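PDB 5X3I: 1,3-alpha-isomaltosidase from Kribbella flavida DSM 17836, which hydrolyses the alpha-1,3-glucosidic linkages of the cyclic tetrasaccharide cyclobis-(1-6)-alpha-nigerosyl, yielding isomaltose inside the cell. Local coordinates for residues E157-V162 with F176-Q181; D347-V352 with S365-G370. The protein carries 1 engineered substitution. One frame throughout, in Å; residues are numbered along the deposited sequence.

Contact 1 (E157-V162 with F176-Q181); sequences ERVRGV and FRLQLQ. With SO4 (sulfate ion), chain L.
Arg160 and Arg177 form a hydrogen-bonded pair near the open end of the beta hairpin made by strands 159-167 and 170-179. Arg160 N gives a nearly straight bond to Arg177 O (2.9 Å, 167° at the hydrogen), and Arg177 N returns one to Arg160 O (2.9 Å). One step toward the open end, Gln179 N bonds to Arg158 O (3.1 Å), so Val159 and Leu178 between them are a non-hydrogen-bonded pair. Toward the turn the register slips: Gly161, at positive phi, appears to be an extra residue, since Val162 rather than Gly161 comes nearest Phe176, consistent with a beta bulge. The displaced Gly161 has both its polar backbone atoms used. Its carbonyl receives Arg177 NH2 at the guanidinium edge (2.8 Å), a reach made possible by the bend of the arginine chain at chi2 (82°); the same NH2 also forms a salt bridge with Glu163. Its N donates to O2 of a sulfate ion (2.9 Å), probably a crystallisation component. On the same face as these arginines, Gln179 lays its amide across the Arg160 chain, OE1 lying 3.2 Å from Arg160 CD, with amide and guanidinium planes 82° apart. This OE1 is buried by the contact without a polar partner in the model, while NE2 makes a weak hydrogen bond to Glu255. The opposite face is apolar: Val159 divides its methyls, CG2 against Leu178 CD2 (3.7 Å) and CG1 against Phe176 CB (4.1 Å). Val159 and Phe176 also touch Leu270 of strand 267-274, which belongs to the second sheet. One polar face and one face packed on another sheet fit the beta-sandwich of the galactose mutarotase-like domain of family 31 glycoside hydrolases.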
loop_
_atom_site.group_PDB
_atom_site.type_symbol
_atom_site.label_atom_id
_atom_site.label_comp_id
_atom_site.label_asym_id
_atom_site.label_seq_id
_atom_site.Cartn_x
_atom_site.Cartn_y
_atom_site.Cartn_z
ATOM N N GLU A 157 -5.412 12.394 30.647
ATOM C CA GLU A 157 -4.481 11.828 31.618
ATOM C C GLU A 157 -3.665 10.676 31.056
ATOM O O GLU A 157 -2.743 10.192 31.705
ATOM C CB GLU A 157 -5.230 11.363 32.867
ATOM C CG GLU A 157 -5.849 12.498 33.669
ATOM C CD GLU A 157 -6.437 12.030 34.985
ATOM O OE1 GLU A 157 -7.619 12.330 35.249
ATOM O OE2 GLU A 157 -5.713 11.367 35.759
ATOM N N ARG A 158 -4.002 10.233 29.850
ATOM C CA ARG A 158 -3.262 9.146 29.227
ATOM C C ARG A 158 -1.902 9.614 28.721
ATOM O O ARG A 158 -0.986 8.815 28.575
ATOM C CB ARG A 158 -4.071 8.533 28.081
ATOM C CG ARG A 158 -5.259 7.701 28.540
ATOM C CD ARG A 158 -5.866 6.915 27.387
ATOM N NE ARG A 158 -6.636 5.770 27.861
ATOM C CZ ARG A 158 -7.956 5.750 27.936
ATOM N NH1 ARG A 158 -8.649 6.809 27.553
ATOM N NH2 ARG A 158 -8.582 4.671 28.379
ATOM N N VAL A 159 -1.773 10.912 28.467
ATOM C CA VAL A 159 -0.546 11.462 27.897
ATOM C C VAL A 159 0.442 11.950 28.960
ATOM O O VAL A 159 0.087 12.723 29.843
ATOM C CB VAL A 159 -0.855 12.628 26.939
ATOM C CG1 VAL A 159 0.425 13.326 26.512
ATOM C CG2 VAL A 159 -1.614 12.127 25.723
ATOM N N ARG A 160 1.681 11.486 28.858
ATOM C CA ARG A 160 2.756 11.917 29.740
ATOM C C ARG A 160 4.052 12.154 28.975
ATOM O O ARG A 160 4.193 11.736 27.827
ATOM C CB ARG A 160 2.990 10.883 30.840
ATOM C CG ARG A 160 1.925 10.878 31.919
ATOM C CD ARG A 160 2.340 9.986 33.074
ATOM N NE ARG A 160 1.824 10.470 34.349
ATOM C CZ ARG A 160 2.184 9.979 35.531
ATOM N NH1 ARG A 160 1.667 10.478 36.645
ATOM N NH2 ARG A 160 3.064 8.989 35.595
ATOM N N GLY A 161 4.996 12.828 29.623
ATOM C CA GLY A 161 6.333 12.990 29.088
ATOM C C GLY A 161 6.399 13.707 27.759
ATOM O O GLY A 161 7.112 13.285 26.855
ATOM N N VAL A 162 5.657 14.797 27.643
ATOM C CA VAL A 162 5.639 15.570 26.417
ATOM C C VAL A 162 6.955 16.309 26.222
ATOM O O VAL A 162 7.424 16.997 27.126
ATOM C CB VAL A 162 4.489 16.582 26.415
ATOM C CG1 VAL A 162 4.562 17.468 25.195
ATOM C CG2 VAL A 162 3.154 15.862 26.480
ATOM N N PHE A 176 5.705 12.148 22.812
ATOM C CA PHE A 176 4.993 11.914 24.058
ATOM C C PHE A 176 4.757 10.436 24.309
ATOM O O PHE A 176 5.070 9.591 23.473
ATOM C CB PHE A 176 3.658 12.663 24.059
ATOM C CG PHE A 176 2.711 12.242 22.963
ATOM C CD1 PHE A 176 2.750 12.855 21.723
ATOM C CD2 PHE A 176 1.775 11.245 23.180
ATOM C CE1 PHE A 176 1.876 12.476 20.713
ATOM C CE2 PHE A 176 0.902 10.861 22.176
ATOM C CZ PHE A 176 0.958 11.479 20.939
ATOM N N ARG A 177 4.175 10.131 25.458
ATOM C CA ARG A 177 3.999 8.751 25.874
ATOM C C ARG A 177 2.546 8.494 26.227
ATOM O O ARG A 177 1.915 9.290 26.914
ATOM C CB ARG A 177 4.889 8.411 27.072
ATOM C CG ARG A 177 6.357 8.139 26.750
ATOM C CD ARG A 177 7.143 9.422 26.621
ATOM N NE ARG A 177 8.571 9.186 26.438
ATOM C CZ ARG A 177 9.447 10.137 26.135
ATOM N NH1 ARG A 177 10.728 9.833 25.981
ATOM N NH2 ARG A 177 9.045 11.391 25.973
ATOM N N LEU A 178 2.014 7.385 25.735
ATOM C CA LEU A 178 0.683 6.958 26.126
ATOM C C LEU A 178 0.823 5.824 27.116
ATOM O O LEU A 178 1.584 4.895 26.888
ATOM C CB LEU A 178 -0.143 6.521 24.912
ATOM C CG LEU A 178 -0.494 7.591 23.883
ATOM C CD1 LEU A 178 -1.170 6.959 22.681
ATOM C CD2 LEU A 178 -1.391 8.646 24.493
ATOM N N GLN A 179 0.084 5.905 28.214
ATOM C CA GLN A 179 0.167 4.906 29.266
ATOM C C GLN A 179 -0.522 3.600 28.885
ATOM O O GLN A 179 -1.687 3.590 28.514
ATOM C CB GLN A 179 -0.435 5.451 30.561
ATOM C CG GLN A 179 0.528 5.457 31.736
ATOM C CD GLN A 179 1.631 6.488 31.578
ATOM O OE1 GLN A 179 1.390 7.602 31.112
ATOM N NE2 GLN A 179 2.847 6.119 31.960
ATOM N N LEU A 180 0.207 2.503 29.019
ATOM C CA LEU A 180 -0.304 1.169 28.739
ATOM C C LEU A 180 -0.445 0.377 30.028
ATOM O O LEU A 180 0.264 0.630 31.002
ATOM C CB LEU A 180 0.618 0.420 27.780
ATOM C CG LEU A 180 0.974 1.120 26.471
ATOM C CD1 LEU A 180 1.821 0.220 25.596
ATOM C CD2 LEU A 180 -0.280 1.571 25.750
ATOM N N GLN A 181 -1.362 -0.582 30.035
ATOM C CA GLN A 181 -1.523 -1.449 31.189
ATOM C C GLN A 181 -1.068 -2.849 30.821
ATOM O O GLN A 181 -0.711 -3.108 29.671
ATOM C CB GLN A 181 -2.980 -1.460 31.651
ATOM C CG GLN A 181 -3.503 -0.094 32.068
ATOM C CD GLN A 181 -5.006 -0.061 32.266
ATOM O OE1 GLN A 181 -5.763 -0.664 31.505
ATOM N NE2 GLN A 181 -5.449 0.653 33.295
HETATM S S SO4 L . 4.888 14.168 32.912
HETATM O O1 SO4 L . 4.517 12.803 33.265
HETATM O O2 SO4 L . 4.114 14.614 31.761
HETATM O O3 SO4 L . 4.613 15.059 34.034
HETATM O O4 SO4 L . 6.311 14.202 32.598
#

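Contact 2 (D347-V352 with S365-G370); sequences DAVYAV and SYRPDG
Backbone hydrogen bonds hold Val349 and Ser365 together as an antiparallel hydrogen-bonded pair. Val349 N donates to Ser365 O (2.8 Å, 164° at the hydrogen), and Ser365 N answers with an equally short bond to Val349 O (2.8 Å). A water molecule adds a second link at the same pair. It donates to Val349 O (2.8 Å), which thus accepts from two partners, and it is hydrogen-bonded to Ser365 OG (2.7 Å). The serine hydroxyl is on hand for this because chi1 of -50° sets OG beside its own backbone N, the group already facing Val349 O.

Side-chain contacts lie on both faces of the ribbon, apolar on that of Ala348 and Tyr366, and between valine and arginine on that of Val349 and Ser365. On the first, the methyl of Ala348 approaches the Tyr366 ring obliquely, CB lying 3.7 Å from CE1. On the other, the Arg367 side chain turns back over Val349: its CG lies 4.2 Å from Val349 CG2, and Val349 CG1 sits over one face of its guanidinium.

The remaining contact is made by a turn. Arg367 to Gly370 form a type I beta turn, closed by Gly370 N bonding to Arg367 O (2.8 Å), which brings the chain back beside Asp347. The carboxylate of Asp347 lies against the Gly370 backbone, OD2 being 3.7 Å from Gly370 C, and the same oxygen accepts a hydrogen bond from Ala371 N just beyond. Beyond the paired residues, Tyr350 packs edge-to-face on His359 and Phe364. This short, weakly bonded antiparallel ribbon is a surface excursion of the beta-alpha connection between strand 330-333 and helix 375-384 of the TIM barrel.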
loop_
_atom_site.group_PDB
_atom_site.type_symbol
_atom_site.label_atom_id
_atom_site.label_comp_id
_atom_site.label_asym_id
_atom_site.label_seq_id
_atom_site.Cartn_x
_atom_site.Cartn_y
_atom_site.Cartn_z
ATOM N N ASP A 347 -1.463 0.171 -29.667
ATOM C CA ASP A 347 -1.620 0.200 -31.127
ATOM C C ASP A 347 -2.878 0.902 -31.615
ATOM O O ASP A 347 -3.281 0.715 -32.754
ATOM C CB ASP A 347 -1.610 -1.224 -31.694
ATOM C CG ASP A 347 -0.306 -1.929 -31.455
ATOM O OD1 ASP A 347 0.724 -1.238 -31.398
ATOM O OD2 ASP A 347 -0.299 -3.169 -31.310
ATOM N N ALA A 348 -3.453 1.764 -30.790
ATOM C CA ALA A 348 -4.566 2.587 -31.242
ATOM C C ALA A 348 -4.040 3.656 -32.183
ATOM O O ALA A 348 -2.929 4.142 -32.006
ATOM C CB ALA A 348 -5.290 3.221 -30.076
ATOM N N VAL A 349 -4.845 4.025 -33.169
ATOM C CA VAL A 349 -4.455 5.031 -34.149
ATOM C C VAL A 349 -5.350 6.272 -34.059
ATOM O O VAL A 349 -6.569 6.176 -34.071
ATOM C CB VAL A 349 -4.497 4.446 -35.571
ATOM C CG1 VAL A 349 -4.270 5.528 -36.607
ATOM C CG2 VAL A 349 -3.465 3.338 -35.705
ATOM N N TYR A 350 -4.732 7.434 -33.929
ATOM C CA TYR A 350 -5.467 8.666 -33.670
ATOM C C TYR A 350 -4.630 9.887 -34.030
ATOM O O TYR A 350 -3.415 9.806 -34.113
ATOM C CB TYR A 350 -5.877 8.737 -32.197
ATOM C CG TYR A 350 -4.691 8.651 -31.274
ATOM C CD1 TYR A 350 -4.119 7.427 -30.963
ATOM C CD2 TYR A 350 -4.115 9.800 -30.740
ATOM C CE1 TYR A 350 -3.008 7.345 -30.130
ATOM C CE2 TYR A 350 -3.011 9.725 -29.901
ATOM C CZ TYR A 350 -2.465 8.493 -29.607
ATOM O OH TYR A 350 -1.381 8.407 -28.790
ATOM N N ALA A 351 -5.280 11.025 -34.211
ATOM C CA ALA A 351 -4.555 12.272 -34.364
ATOM C C ALA A 351 -4.246 12.832 -32.980
ATOM O O ALA A 351 -5.142 13.005 -32.180
ATOM C CB ALA A 351 -5.359 13.266 -35.178
ATOM N N VAL A 352 -2.977 13.104 -32.709
ATOM C CA VAL A 352 -2.553 13.687 -31.436
ATOM C C VAL A 352 -3.182 15.065 -31.206
ATOM O O VAL A 352 -3.251 15.879 -32.113
ATOM C CB VAL A 352 -1.009 13.814 -31.373
ATOM C CG1 VAL A 352 -0.565 14.642 -30.162
ATOM C CG2 VAL A 352 -0.349 12.439 -31.356
ATOM N N SER A 365 -8.900 4.601 -33.987
ATOM C CA SER A 365 -9.107 3.432 -34.830
ATOM C C SER A 365 -8.256 2.306 -34.292
ATOM O O SER A 365 -7.185 2.549 -33.766
ATOM C CB SER A 365 -8.742 3.705 -36.292
ATOM O OG SER A 365 -9.364 4.884 -36.754
ATOM N N TYR A 366 -8.731 1.080 -34.449
ATOM C CA TYR A 366 -8.013 -0.095 -33.992
ATOM C C TYR A 366 -7.760 -1.031 -35.181
ATOM O O TYR A 366 -8.683 -1.464 -35.858
ATOM C CB TYR A 366 -8.801 -0.777 -32.863
ATOM C CG TYR A 366 -9.114 0.194 -31.741
ATOM C CD1 TYR A 366 -8.209 0.406 -30.707
ATOM C CD2 TYR A 366 -10.291 0.933 -31.739
ATOM C CE1 TYR A 366 -8.474 1.318 -29.691
ATOM C CE2 TYR A 366 -10.564 1.843 -30.728
ATOM C CZ TYR A 366 -9.644 2.031 -29.709
ATOM O OH TYR A 366 -9.905 2.932 -28.717
ATOM N N ARG A 367 -6.495 -1.314 -35.438
ATOM C CA ARG A 367 -6.106 -2.064 -36.623
ATOM C C ARG A 367 -6.203 -3.564 -36.416
ATOM O O ARG A 367 -5.871 -4.066 -35.339
ATOM C CB ARG A 367 -4.687 -1.677 -37.034
ATOM C CG ARG A 367 -4.610 -0.273 -37.600
ATOM C CD ARG A 367 -5.574 -0.144 -38.772
ATOM N NE ARG A 367 -6.390 1.066 -38.719
ATOM C CZ ARG A 367 -6.052 2.207 -39.307
ATOM N NH1 ARG A 367 -4.911 2.284 -39.977
ATOM N NH2 ARG A 367 -6.849 3.265 -39.227
ATOM N N PRO A 368 -6.646 -4.289 -37.459
ATOM C CA PRO A 368 -6.870 -5.734 -37.394
ATOM C C PRO A 368 -5.644 -6.489 -36.924
ATOM O O PRO A 368 -5.775 -7.523 -36.303
ATOM C CB PRO A 368 -7.210 -6.104 -38.843
ATOM C CG PRO A 368 -7.731 -4.869 -39.426
ATOM C CD PRO A 368 -6.938 -3.761 -38.801
ATOM N N ASP A 369 -4.467 -5.966 -37.228
ATOM C CA ASP A 369 -3.216 -6.621 -36.870
ATOM C C ASP A 369 -2.611 -6.088 -35.565
ATOM O O ASP A 369 -1.525 -6.498 -35.168
ATOM C CB ASP A 369 -2.219 -6.478 -38.018
ATOM C CG ASP A 369 -2.795 -6.955 -39.353
ATOM O OD1 ASP A 369 -3.715 -7.801 -39.349
ATOM O OD2 ASP A 369 -2.336 -6.482 -40.417
ATOM N N GLY A 370 -3.305 -5.168 -34.906
ATOM C CA GLY A 370 -2.791 -4.578 -33.681
ATOM C C GLY A 370 -2.954 -5.469 -32.463
ATOM O O GLY A 370 -3.611 -6.510 -32.531
HETATM O O HOH W 1 -8.385 7.222 -35.913
#

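In the fold
From the N terminus, the chain first builds a small antiparallel sheet, then enters the mutarotase-like domain, where contact 1 closes a hairpin with 13 residues between its segments, nearly all strand. The remaining strands of that domain follow before the TIM barrel begins. Contact 2 then closes an irregular loop of 12 residues, without helix or strand, after barrel strand 330-333. The two closures are in series, neither nested nor crossed. They lie on opposite sides of the chain's centre; the centres of contact 1 and contact 2 are about 63 Å apart, and the nearest atoms of contact 1 and contact 2 about 50 Å. Contact 1 joins neighbouring strands of a sandwich sheet; contact 2 ties together a loop on the barrel's surface.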